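PDB 2XPI: anaphase-promoting complex subunit cut9 from Schizosaccharomyces pombe, which serves as a TPR-repeat component of the anaphase-promoting complex/cyclosome, the E3 ubiquitin ligase that controls progression through mitosis and G1. Local coordinates for residues 118-123 / 138-143; 50-55 / 191-196; 517-522 / 539-544; 551-556 / 570-575. All coordinates share one frame; numbering follows the deposited sequence.

Interaction 1 (118-123 / 138-143); sequences NDAFWL and CLLTKE
Leu123 and Leu139 meet at about a right angle, branch against branch: CD1 of Leu123 lies 3.6 Å from CD2 of Leu139. In both residues CG is anti to the backbone N (chi1 -152° and 175°), so each isobutyl group reaches across between helices 117-129 and 133-142. The same CD2 of Leu139 also lies against the backbone of the partner helix, 3.7 Å from Ala120 O. Leu140 comes in beside it with the other rotamer, CG anti to the carbonyl carbon, and this swings a side chain whose CB does not point at the partner until its CD2 is 3.8 Å from Ala120 O. The small Ala120 thus presents its carbonyl oxygen to two leucine methyls, and its own CB stays 4.4 Å from Leu140 CD2. The contact is made by leucine methyls, with the segment axes 9.7 Å apart where they come closest and running 163° from parallel. Phe121 starts away from helix 133-142; its CE2 sits over the face of the Trp122 ring, and its side chain packs on Ala151 and Cys152 of helix 150-162. Leu111 of helix 100-114 touches both Ala120 and Leu139, and Leu155 of helix 150-162 packs on Leu140. Such an antiparallel helix pair, joined by a short turn and held by small and branched apolar residues, is the hairpin of a tetratricopeptide repeat, here TPR 2.

Interaction 2 (50-55 / 191-196); sequences TLTISP and MQDGGI
Leu51 lays its CD1 methyl over the backbone of the turn at Gly194 and Gly195, 3.5 Å from Gly194 C and 3.3 Å from Gly195 N. Its CG is anti to the carbonyl carbon, and its CB comes within 4.0 Å of Asp193 CG, so the side chain lies along the carboxylate and the glycine backbone together. Neither glycine has a side chain to stand between the leucine and the backbone. Asp193 takes the crowded position between backbone N and carbonyl carbon (chi1 65°), folding its carboxylate back over its own chain. OD1 accepts the amide of Gly195 at 2.8 Å, almost straight at 171° and nearly along the C-O axis: an Asx turn. The other oxygen, OD2, turns its anti lone pair to Thr52 OG1, which donates at 3.0 Å with the two side chains crossing at about a right angle. Ser49 OG gives OD1 a second bond, so the carboxylate ties the chain before helix 83-96 to the loop leading into helix 198-212. The second subunit, another copy of this protein, closes on both segments: its Asp93 is hydrogen-bonded to Thr50 OG1, and its Gln97 to Ile196 O.

Interaction 3 (517-522 / 539-544); sequences ATWANL and LNQGLL
Two antiparallel helices come unusually near each other here, their segment axes only 7.1 Å apart at closest approach and crossing at -162°. They are the pair of TPR 13, helices 516-528 and 532-545, packed as the hairpin of a tetratricopeptide repeat. Gly542 makes the closeness possible: with no side chain on the face turned to helix 516-528, its CA can lie 4.1 Å from Ala520 N, and Trp519 CB is 3.6 Å from Gly542 N. Ala520 contributes no more than a methyl. On one flank of this backbone meeting, Trp519 leaves its helix with CG anti to the carbonyl carbon, and Gln541 runs alongside it, pointing the same way. The glutamine chain has CG anti to its backbone N and then bends at chi2 (82°), which sets CG over the five-membered ring of the indole in a CH-pi contact. The amide plane beyond stands 47° from the ring plane. Asn521 starts away from helix 532-545, and both OD1 and ND2 of its amide hydrogen-bond to the backbone of another protein's chain, consistent with the part TPR 13 takes in binding hcn1. Phe498 of helix 491-507 packs on Asn521 and Leu522. On the flank away from the indole, Leu539 starts off away from helix 516-528 but curls back, so that its CD1 methyl lies 4.0 Å from Ala520 CB and 3.8 Å from Ala520 O.

Interaction 4 (551-556 / 570-575); sequences NVHTAI and ITHLHE
Asn551 opens the helix 550-562 side of this contact by facing elsewhere, its OD1 hydrogen-bonded to the backbone of another protein's chain. The helix pairs antiparallel with helix 566-579 to form TPR 14, a tetratricopeptide-repeat hairpin with segment axes 8.0 Å apart at closest approach and crossing at -164°. Two residues on, His553 turns its CB toward the partner. Its ND1 meets ND1 of His572 edge to edge in a hydrogen bond of 3.0 Å, bent to 141°; either nitrogen could be the donor, so one ring would carry its proton on ND1 while the other accepts there with ND1 bare. Both histidines have CG anti to the carbonyl carbon, and their rings touch rim to rim with planes 39° apart. Over one face of the His553 ring, offset toward its rim, lies CB of Glu575, 3.6 Å from ND1; the carboxylate beyond may favour positive charge on the imidazole. Thr554 turns its CB away, OG1 bonding to Ser576 OG and Ala550 O, yet its CA is approached by Leu573 CD1 at 4.0 Å. Leu589 of helix 584-592 touches both Thr554 and Leu573. Ile556, a turn after His553, crosses His572 obliquely and packs behind on Leu539 of helix 532-545. Its CG2, anti to the backbone N, lies over the centre of one face of the His572 imidazole in a CH-pi contact, 3.6 Å from the ring centroid.

Overall arrangement
The four contacts form two clusters at opposite sides of the chain's centre. Interactions 1 and 2 have centres about 18 Å apart and touch: Trp122 NE1 probably hydrogen-bonds to Ile53 O at 2.9 Å, and Phe121 CZ packs on Thr50 CG2 at 3.6 Å. Interaction 1 is nested within the chain loop that interaction 2 closes; both touch the second subunit, in keeping with dimerization through TPR 1-7, and a gold cyanide ion lies about 4 Å from the Leu139 side chain. Interactions 3 and 4, centres about 13 Å apart, stack successive hairpins: Leu543 CD1 is 3.3 Å from His553 NE2. Each touches another protein's chain. Centres of interactions 1 and 4 are about 83 Å apart.

Interaction 1 (118-123 / 138-143)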
loop_
_atom_site.group_PDB
_atom_site.type_symbol
_atom_site.label_atom_id
_atom_site.label_comp_id
_atom_site.label_asym_id
_atom_site.label_seq_id
_atom_site.Cartn_x
_atom_site.Cartn_y
_atom_site.Cartn_z
ATOM N N ASN A 118 -6.089 -3.503 -25.304
ATOM C CA ASN A 118 -4.751 -3.235 -24.800
ATOM C C ASN A 118 -4.670 -1.923 -24.042
ATOM O O ASN A 118 -3.892 -1.787 -23.101
ATOM C CB ASN A 118 -3.744 -3.247 -25.937
ATOM C CG ASN A 118 -3.611 -4.611 -26.556
ATOM O OD1 ASN A 118 -2.950 -4.787 -27.581
ATOM N ND2 ASN A 118 -4.252 -5.604 -25.933
ATOM N N ASP A 119 -5.476 -0.953 -24.443
ATOM C CA ASP A 119 -5.482 0.315 -23.735
ATOM C C ASP A 119 -6.247 0.233 -22.423
ATOM O O ASP A 119 -5.839 0.830 -21.431
ATOM C CB ASP A 119 -5.977 1.437 -24.649
ATOM C CG ASP A 119 -5.010 1.699 -25.776
ATOM O OD1 ASP A 119 -3.795 1.488 -25.544
ATOM O OD2 ASP A 119 -5.445 2.072 -26.888
ATOM N N ALA A 120 -7.339 -0.524 -22.422
ATOM C CA ALA A 120 -8.063 -0.833 -21.195
ATOM C C ALA A 120 -7.152 -1.565 -20.217
ATOM O O ALA A 120 -7.165 -1.292 -19.016
ATOM C CB ALA A 120 -9.269 -1.686 -21.501
ATOM N N PHE A 121 -6.371 -2.511 -20.722
ATOM C CA PHE A 121 -5.436 -3.222 -19.872
ATOM C C PHE A 121 -4.473 -2.268 -19.166
ATOM O O PHE A 121 -4.322 -2.292 -17.944
ATOM C CB PHE A 121 -4.611 -4.218 -20.684
ATOM C CG PHE A 121 -3.452 -4.781 -19.925
ATOM C CD1 PHE A 121 -3.646 -5.774 -18.968
ATOM C CD2 PHE A 121 -2.169 -4.301 -20.136
ATOM C CE1 PHE A 121 -2.569 -6.298 -18.241
ATOM C CE2 PHE A 121 -1.077 -4.816 -19.409
ATOM C CZ PHE A 121 -1.285 -5.815 -18.457
ATOM N N TRP A 122 -3.809 -1.436 -19.955
ATOM C CA TRP A 122 -2.767 -0.573 -19.425
ATOM C C TRP A 122 -3.328 0.475 -18.477
ATOM O O TRP A 122 -2.661 0.861 -17.505
ATOM C CB TRP A 122 -1.963 0.053 -20.565
ATOM C CG TRP A 122 -1.013 -0.932 -21.186
ATOM C CD1 TRP A 122 -1.057 -1.442 -22.463
ATOM C CD2 TRP A 122 0.096 -1.561 -20.540
ATOM N NE1 TRP A 122 -0.024 -2.324 -22.649
ATOM C CE2 TRP A 122 0.699 -2.416 -21.483
ATOM C CE3 TRP A 122 0.643 -1.482 -19.251
ATOM C CZ2 TRP A 122 1.833 -3.186 -21.181
ATOM C CZ3 TRP A 122 1.776 -2.257 -18.951
ATOM C CH2 TRP A 122 2.351 -3.093 -19.914
ATOM N N LEU A 123 -4.560 0.909 -18.745
ATOM C CA LEU A 123 -5.240 1.853 -17.863
ATOM C C LEU A 123 -5.547 1.144 -16.550
ATOM O O LEU A 123 -5.310 1.679 -15.461
ATOM C CB LEU A 123 -6.537 2.336 -18.496
ATOM C CG LEU A 123 -7.057 3.722 -18.107
ATOM C CD1 LEU A 123 -8.583 3.750 -18.015
ATOM C CD2 LEU A 123 -6.426 4.263 -16.834
ATOM N N CYS A 138 -13.735 -3.129 -12.328
ATOM C CA CYS A 138 -14.919 -2.647 -13.023
ATOM C C CYS A 138 -14.560 -2.306 -14.470
ATOM O O CYS A 138 -15.242 -2.715 -15.401
ATOM C CB CYS A 138 -15.591 -1.480 -12.289
ATOM S SG CYS A 138 -17.369 -1.091 -12.835
ATOM N N LEU A 139 -13.472 -1.582 -14.673
ATOM C CA LEU A 139 -13.131 -1.145 -16.013
ATOM C C LEU A 139 -12.986 -2.346 -16.970
ATOM O O LEU A 139 -13.463 -2.313 -18.106
ATOM C CB LEU A 139 -11.861 -0.315 -15.955
ATOM C CG LEU A 139 -11.287 0.123 -17.293
ATOM C CD1 LEU A 139 -12.086 1.301 -17.825
ATOM C CD2 LEU A 139 -9.823 0.485 -17.140
ATOM N N LEU A 140 -12.340 -3.410 -16.496
ATOM C CA LEU A 140 -12.111 -4.605 -17.303
ATOM C C LEU A 140 -13.369 -5.473 -17.443
ATOM O O LEU A 140 -13.435 -6.347 -18.303
ATOM C CB LEU A 140 -10.961 -5.427 -16.704
ATOM C CG LEU A 140 -9.576 -4.788 -16.672
ATOM C CD1 LEU A 140 -8.594 -5.724 -16.018
ATOM C CD2 LEU A 140 -9.111 -4.421 -18.079
ATOM N N THR A 141 -14.357 -5.231 -16.589
ATOM C CA THR A 141 -15.626 -5.951 -16.634
ATOM C C THR A 141 -16.619 -5.302 -17.597
ATOM O O THR A 141 -17.314 -5.982 -18.349
ATOM C CB THR A 141 -16.276 -6.002 -15.237
ATOM O OG1 THR A 141 -15.564 -6.932 -14.412
ATOM C CG2 THR A 141 -17.724 -6.439 -15.336
ATOM N N LYS A 142 -16.669 -3.975 -17.555
ATOM C CA LYS A 142 -17.644 -3.186 -18.300
ATOM C C LYS A 142 -17.987 -3.747 -19.681
ATOM O O LYS A 142 -19.143 -4.086 -19.952
ATOM C CB LYS A 142 -17.168 -1.729 -18.425
ATOM N N GLU A 143 -16.985 -3.846 -20.550
ATOM C CA GLU A 143 -17.226 -4.153 -21.961
ATOM C C GLU A 143 -17.089 -5.639 -22.272
ATOM O O GLU A 143 -17.020 -6.030 -23.437
ATOM C CB GLU A 143 -16.239 -3.374 -22.828
ATOM C CG GLU A 143 -16.686 -3.184 -24.257
ATOM C CD GLU A 143 -17.499 -1.918 -24.434
ATOM O OE1 GLU A 143 -17.322 -0.992 -23.613
ATOM O OE2 GLU A 143 -18.306 -1.848 -25.391
#

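Interaction 2 (50-55 / 191-196)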
loop_
_atom_site.group_PDB
_atom_site.type_symbol
_atom_site.label_atom_id
_atom_site.label_comp_id
_atom_site.label_asym_id
_atom_site.label_seq_id
_atom_site.Cartn_x
_atom_site.Cartn_y
_atom_site.Cartn_z
ATOM N N THR A 50 2.771 -9.725 -21.501
ATOM C CA THR A 50 2.502 -8.318 -21.726
ATOM C C THR A 50 3.501 -7.687 -22.694
ATOM O O THR A 50 3.185 -6.717 -23.353
ATOM C CB THR A 50 2.446 -7.529 -20.419
ATOM O OG1 THR A 50 3.692 -7.669 -19.720
ATOM C CG2 THR A 50 1.325 -8.069 -19.564
ATOM N N LEU A 51 4.697 -8.250 -22.792
ATOM C CA LEU A 51 5.671 -7.748 -23.742
ATOM C C LEU A 51 5.039 -7.496 -25.103
ATOM O O LEU A 51 5.356 -6.508 -25.757
ATOM C CB LEU A 51 6.856 -8.709 -23.859
ATOM C CG LEU A 51 7.649 -8.884 -22.560
ATOM C CD1 LEU A 51 8.924 -9.687 -22.802
ATOM C CD2 LEU A 51 7.965 -7.512 -21.961
ATOM N N THR A 52 4.135 -8.379 -25.522
ATOM C CA THR A 52 3.428 -8.237 -26.801
ATOM C C THR A 52 2.537 -6.975 -26.897
ATOM O O THR A 52 2.343 -6.433 -27.978
ATOM C CB THR A 52 2.590 -9.497 -27.113
ATOM O OG1 THR A 52 3.439 -10.516 -27.642
ATOM C CG2 THR A 52 1.523 -9.198 -28.146
ATOM N N ILE A 53 2.015 -6.521 -25.760
ATOM C CA ILE A 53 1.173 -5.332 -25.665
ATOM C C ILE A 53 1.961 -4.079 -25.299
ATOM O O ILE A 53 1.381 -3.026 -25.097
ATOM C CB ILE A 53 0.178 -5.430 -24.488
ATOM C CG1 ILE A 53 -0.588 -6.732 -24.460
ATOM C CG2 ILE A 53 -0.843 -4.306 -24.539
ATOM C CD1 ILE A 53 -1.494 -6.763 -23.250
ATOM N N SER A 54 3.265 -4.178 -25.122
ATOM C CA SER A 54 3.991 -2.980 -24.759
ATOM C C SER A 54 3.947 -1.981 -25.941
ATOM O O SER A 54 4.123 -2.375 -27.093
ATOM C CB SER A 54 5.421 -3.333 -24.385
ATOM O OG SER A 54 6.148 -2.161 -24.070
ATOM N N PRO A 55 3.668 -0.699 -25.663
ATOM C CA PRO A 55 3.788 0.341 -26.693
ATOM C C PRO A 55 5.157 0.287 -27.359
ATOM O O PRO A 55 5.265 0.587 -28.538
ATOM C CB PRO A 55 3.675 1.646 -25.908
ATOM C CG PRO A 55 2.988 1.273 -24.621
ATOM C CD PRO A 55 3.165 -0.183 -24.381
ATOM N N MET A 191 3.756 -17.827 -30.397
ATOM C CA MET A 191 4.696 -18.796 -29.825
ATOM C C MET A 191 5.382 -18.325 -28.522
ATOM O O MET A 191 5.039 -18.815 -27.441
ATOM C CB MET A 191 5.731 -19.252 -30.873
ATOM C CG MET A 191 6.645 -18.153 -31.436
ATOM S SD MET A 191 5.791 -16.937 -32.454
ATOM C CE MET A 191 5.007 -17.995 -33.666
ATOM N N GLN A 192 6.336 -17.391 -28.632
ATOM C CA GLN A 192 7.083 -16.862 -27.471
ATOM C C GLN A 192 7.631 -15.434 -27.679
ATOM O O GLN A 192 8.313 -15.169 -28.664
ATOM C CB GLN A 192 8.246 -17.801 -27.099
ATOM C CG GLN A 192 7.866 -19.009 -26.234
ATOM C CD GLN A 192 9.063 -19.881 -25.868
ATOM O OE1 GLN A 192 10.205 -19.411 -25.802
ATOM N NE2 GLN A 192 8.802 -21.160 -25.628
ATOM N N ASP A 193 7.362 -14.536 -26.732
ATOM C CA ASP A 193 7.790 -13.137 -26.834
ATOM C C ASP A 193 8.855 -12.673 -25.822
ATOM O O ASP A 193 9.347 -11.548 -25.915
ATOM C CB ASP A 193 6.577 -12.207 -26.733
ATOM C CG ASP A 193 5.906 -12.275 -25.375
ATOM O OD1 ASP A 193 6.560 -12.723 -24.403
ATOM O OD2 ASP A 193 4.722 -11.887 -25.279
ATOM N N GLY A 194 9.196 -13.514 -24.848
ATOM C CA GLY A 194 10.251 -13.189 -23.910
ATOM C C GLY A 194 9.759 -13.103 -22.474
ATOM O O GLY A 194 10.560 -13.161 -21.540
ATOM N N GLY A 195 8.445 -12.943 -22.305
ATOM C CA GLY A 195 7.829 -12.877 -20.987
ATOM C C GLY A 195 7.187 -14.186 -20.580
ATOM O O GLY A 195 7.270 -15.166 -21.327
ATOM N N ILE A 196 6.582 -14.209 -19.389
ATOM C CA ILE A 196 5.851 -15.377 -18.866
ATOM C C ILE A 196 4.560 -15.583 -19.649
ATOM O O ILE A 196 3.793 -14.641 -19.810
ATOM C CB ILE A 196 5.384 -15.179 -17.404
ATOM C CG1 ILE A 196 6.424 -14.451 -16.532
ATOM C CG2 ILE A 196 4.887 -16.502 -16.808
ATOM C CD1 ILE A 196 7.753 -14.991 -16.624
#

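Interaction 3 (517-522 / 539-544)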
loop_
_atom_site.group_PDB
_atom_site.type_symbol
_atom_site.label_atom_id
_atom_site.label_comp_id
_atom_site.label_asym_id
_atom_site.label_seq_id
_atom_site.Cartn_x
_atom_site.Cartn_y
_atom_site.Cartn_z
ATOM N N ALA A 517 28.458 -35.027 27.098
ATOM C CA ALA A 517 27.459 -36.043 27.376
ATOM C C ALA A 517 27.753 -37.319 26.590
ATOM O O ALA A 517 27.537 -38.428 27.083
ATOM C CB ALA A 517 26.082 -35.528 27.063
ATOM N N THR A 518 28.255 -37.162 25.370
ATOM C CA THR A 518 28.653 -38.318 24.570
ATOM C C THR A 518 29.846 -39.058 25.191
ATOM O O THR A 518 29.832 -40.282 25.290
ATOM C CB THR A 518 28.943 -37.920 23.111
ATOM O OG1 THR A 518 27.746 -37.402 22.541
ATOM C CG2 THR A 518 29.386 -39.107 22.288
ATOM N N TRP A 519 30.859 -38.311 25.622
ATOM C CA TRP A 519 32.017 -38.893 26.290
ATOM C C TRP A 519 31.581 -39.669 27.521
ATOM O O TRP A 519 31.948 -40.825 27.704
ATOM C CB TRP A 519 32.993 -37.801 26.705
ATOM C CG TRP A 519 33.931 -37.401 25.627
ATOM C CD1 TRP A 519 33.942 -36.218 24.947
ATOM C CD2 TRP A 519 34.996 -38.192 25.081
ATOM N NE1 TRP A 519 34.958 -36.219 24.020
ATOM C CE2 TRP A 519 35.625 -37.415 24.088
ATOM C CE3 TRP A 519 35.488 -39.477 25.345
ATOM C CZ2 TRP A 519 36.716 -37.884 23.347
ATOM C CZ3 TRP A 519 36.584 -39.940 24.611
ATOM C CH2 TRP A 519 37.179 -39.142 23.623
ATOM N N ALA A 520 30.788 -39.025 28.371
ATOM C CA ALA A 520 30.275 -39.704 29.547
ATOM C C ALA A 520 29.422 -40.877 29.095
ATOM O O ALA A 520 29.507 -41.944 29.684
ATOM C CB ALA A 520 29.493 -38.762 30.424
ATOM N N ASN A 521 28.626 -40.705 28.039
ATOM C CA ASN A 521 27.877 -41.838 27.497
ATOM C C ASN A 521 28.784 -43.031 27.180
ATOM O O ASN A 521 28.513 -44.160 27.576
ATOM C CB ASN A 521 27.076 -41.455 26.242
ATOM C CG ASN A 521 25.865 -40.590 26.554
ATOM O OD1 ASN A 521 25.499 -40.402 27.714
ATOM N ND2 ASN A 521 25.234 -40.061 25.511
ATOM N N LEU A 522 29.855 -42.778 26.451
ATOM C CA LEU A 522 30.796 -43.825 26.103
ATOM C C LEU A 522 31.349 -44.446 27.382
ATOM O O LEU A 522 31.523 -45.659 27.470
ATOM C CB LEU A 522 31.926 -43.225 25.286
ATOM C CG LEU A 522 33.031 -44.143 24.805
ATOM C CD1 LEU A 522 32.511 -45.068 23.723
ATOM C CD2 LEU A 522 34.182 -43.278 24.295
ATOM N N LEU A 539 34.784 -41.016 31.097
ATOM C CA LEU A 539 34.005 -40.238 32.054
ATOM C C LEU A 539 34.725 -38.955 32.339
ATOM O O LEU A 539 34.098 -37.921 32.548
ATOM C CB LEU A 539 33.833 -40.978 33.388
ATOM C CG LEU A 539 32.617 -41.877 33.596
ATOM C CD1 LEU A 539 31.371 -41.252 32.973
ATOM C CD2 LEU A 539 32.889 -43.204 32.992
ATOM N N ASN A 540 36.051 -39.049 32.375
ATOM C CA ASN A 540 36.917 -37.931 32.701
ATOM C C ASN A 540 36.845 -36.868 31.637
ATOM O O ASN A 540 36.821 -35.668 31.931
ATOM C CB ASN A 540 38.372 -38.396 32.824
ATOM C CG ASN A 540 38.668 -39.024 34.164
ATOM O OD1 ASN A 540 37.791 -39.110 35.020
ATOM N ND2 ASN A 540 39.911 -39.466 34.360
ATOM N N GLN A 541 36.848 -37.327 30.390
ATOM C CA GLN A 541 36.856 -36.437 29.256
ATOM C C GLN A 541 35.468 -35.795 29.198
ATOM O O GLN A 541 35.312 -34.660 28.754
ATOM C CB GLN A 541 37.210 -37.215 27.988
ATOM C CG GLN A 541 37.177 -36.390 26.713
ATOM C CD GLN A 541 38.450 -35.600 26.508
ATOM O OE1 GLN A 541 39.527 -36.043 26.923
ATOM N NE2 GLN A 541 38.339 -34.420 25.875
ATOM N N GLY A 542 34.462 -36.515 29.684
ATOM C CA GLY A 542 33.141 -35.942 29.842
ATOM C C GLY A 542 33.209 -34.786 30.819
ATOM O O GLY A 542 32.908 -33.647 30.483
ATOM N N LEU A 543 33.622 -35.089 32.040
ATOM C CA LEU A 543 33.777 -34.112 33.111
ATOM C C LEU A 543 34.520 -32.867 32.664
ATOM O O LEU A 543 34.215 -31.768 33.101
ATOM C CB LEU A 543 34.522 -34.764 34.280
ATOM C CG LEU A 543 34.619 -34.020 35.602
ATOM C CD1 LEU A 543 33.271 -33.494 36.054
ATOM C CD2 LEU A 543 35.192 -34.960 36.629
ATOM N N LEU A 544 35.494 -33.053 31.781
ATOM C CA LEU A 544 36.354 -31.969 31.314
ATOM C C LEU A 544 35.519 -30.917 30.634
ATOM O O LEU A 544 35.541 -29.746 31.022
ATOM C CB LEU A 544 37.381 -32.506 30.314
ATOM C CG LEU A 544 38.843 -32.127 30.526
ATOM C CD1 LEU A 544 39.750 -33.363 30.418
ATOM C CD2 LEU A 544 39.274 -31.009 29.554
#

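Interaction 4 (551-556 / 570-575)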
loop_
_atom_site.group_PDB
_atom_site.type_symbol
_atom_site.label_atom_id
_atom_site.label_comp_id
_atom_site.label_asym_id
_atom_site.label_seq_id
_atom_site.Cartn_x
_atom_site.Cartn_y
_atom_site.Cartn_z
ATOM N N ASN A 551 26.353 -35.556 38.270
ATOM C CA ASN A 551 26.099 -36.925 37.852
ATOM C C ASN A 551 27.310 -37.671 37.278
ATOM O O ASN A 551 27.424 -38.877 37.484
ATOM C CB ASN A 551 24.882 -37.046 36.935
ATOM C CG ASN A 551 24.480 -38.501 36.705
ATOM O OD1 ASN A 551 25.027 -39.175 35.824
ATOM N ND2 ASN A 551 23.541 -38.997 37.515
ATOM N N VAL A 552 28.214 -36.984 36.577
ATOM C CA VAL A 552 29.416 -37.669 36.092
ATOM C C VAL A 552 30.469 -37.929 37.188
ATOM O O VAL A 552 31.265 -38.857 37.072
ATOM C CB VAL A 552 30.028 -37.072 34.765
ATOM C CG1 VAL A 552 29.294 -35.842 34.321
ATOM C CG2 VAL A 552 31.517 -36.788 34.911
ATOM N N HIS A 553 30.447 -37.143 38.262
ATOM C CA HIS A 553 31.295 -37.427 39.426
ATOM C C HIS A 553 30.818 -38.665 40.155
ATOM O O HIS A 553 31.623 -39.496 40.593
ATOM C CB HIS A 553 31.285 -36.266 40.408
ATOM C CG HIS A 553 32.263 -35.197 40.071
ATOM N ND1 HIS A 553 33.593 -35.278 40.416
ATOM C CD2 HIS A 553 32.115 -34.034 39.399
ATOM C CE1 HIS A 553 34.222 -34.202 39.980
ATOM N NE2 HIS A 553 33.347 -33.429 39.362
ATOM N N THR A 554 29.502 -38.767 40.311
ATOM C CA THR A 554 28.887 -39.938 40.903
ATOM C C THR A 554 29.218 -41.157 40.038
ATOM O O THR A 554 29.590 -42.213 40.553
ATOM C CB THR A 554 27.356 -39.744 41.025
ATOM O OG1 THR A 554 27.077 -38.622 41.880
ATOM C CG2 THR A 554 26.674 -41.004 41.577
ATOM N N ALA A 555 29.112 -40.997 38.721
ATOM C CA ALA A 555 29.430 -42.078 37.788
ATOM C C ALA A 555 30.844 -42.581 38.002
ATOM O O ALA A 555 31.075 -43.778 38.073
ATOM C CB ALA A 555 29.263 -41.611 36.355
ATOM N N ILE A 556 31.784 -41.645 38.086
ATOM C CA ILE A 556 33.204 -41.930 38.278
ATOM C C ILE A 556 33.463 -42.696 39.583
ATOM O O ILE A 556 34.262 -43.641 39.619
ATOM C CB ILE A 556 34.028 -40.618 38.226
ATOM C CG1 ILE A 556 34.023 -40.054 36.803
ATOM C CG2 ILE A 556 35.453 -40.834 38.625
ATOM C CD1 ILE A 556 34.737 -38.750 36.697
ATOM N N ILE A 570 35.470 -41.721 47.162
ATOM C CA ILE A 570 35.024 -40.812 48.219
ATOM C C ILE A 570 35.189 -39.330 47.875
ATOM O O ILE A 570 34.291 -38.533 48.134
ATOM C CB ILE A 570 35.715 -41.122 49.573
ATOM C CG1 ILE A 570 35.024 -42.294 50.256
ATOM C CG2 ILE A 570 35.639 -39.931 50.507
ATOM C CD1 ILE A 570 35.923 -43.061 51.176
ATOM N N THR A 571 36.321 -38.957 47.291
ATOM C CA THR A 571 36.554 -37.557 46.936
ATOM C C THR A 571 35.631 -37.059 45.804
ATOM O O THR A 571 35.274 -35.874 45.751
ATOM C CB THR A 571 38.025 -37.320 46.567
ATOM O OG1 THR A 571 38.416 -38.283 45.583
ATOM C CG2 THR A 571 38.917 -37.482 47.801
ATOM N N HIS A 572 35.241 -37.970 44.910
ATOM C CA HIS A 572 34.347 -37.647 43.797
ATOM C C HIS A 572 32.905 -37.514 44.270
ATOM O O HIS A 572 32.136 -36.730 43.729
ATOM C CB HIS A 572 34.441 -38.709 42.695
ATOM C CG HIS A 572 35.566 -38.487 41.736
ATOM N ND1 HIS A 572 35.474 -37.621 40.663
ATOM C CD2 HIS A 572 36.815 -39.009 41.691
ATOM C CE1 HIS A 572 36.614 -37.629 39.995
ATOM N NE2 HIS A 572 37.446 -38.460 40.600
ATOM N N LEU A 573 32.544 -38.300 45.278
ATOM C CA LEU A 573 31.210 -38.229 45.869
ATOM C C LEU A 573 31.067 -36.912 46.635
ATOM O O LEU A 573 29.991 -36.316 46.665
ATOM C CB LEU A 573 30.964 -39.433 46.790
ATOM C CG LEU A 573 30.047 -40.555 46.290
ATOM C CD1 LEU A 573 29.731 -40.406 44.821
ATOM C CD2 LEU A 573 30.622 -41.954 46.579
ATOM N N HIS A 574 32.161 -36.459 47.243
ATOM C CA HIS A 574 32.170 -35.159 47.898
ATOM C C HIS A 574 31.949 -34.016 46.897
ATOM O O HIS A 574 31.305 -33.023 47.222
ATOM C CB HIS A 574 33.463 -34.946 48.691
ATOM C CG HIS A 574 33.521 -35.712 49.976
ATOM N ND1 HIS A 574 32.581 -35.565 50.975
ATOM C CD2 HIS A 574 34.413 -36.622 50.435
ATOM C CE1 HIS A 574 32.885 -36.359 51.986
ATOM N NE2 HIS A 574 33.990 -37.014 51.682
ATOM N N GLU A 575 32.475 -34.157 45.683
ATOM C CA GLU A 575 32.206 -33.172 44.634
ATOM C C GLU A 575 30.735 -33.145 44.218
ATOM O O GLU A 575 30.150 -32.071 44.076
ATOM C CB GLU A 575 33.089 -33.405 43.402
ATOM C CG GLU A 575 34.512 -32.910 43.551
ATOM C CD GLU A 575 34.589 -31.407 43.792
ATOM O OE1 GLU A 575 35.497 -30.979 44.538
ATOM O OE2 GLU A 575 33.743 -30.656 43.245
#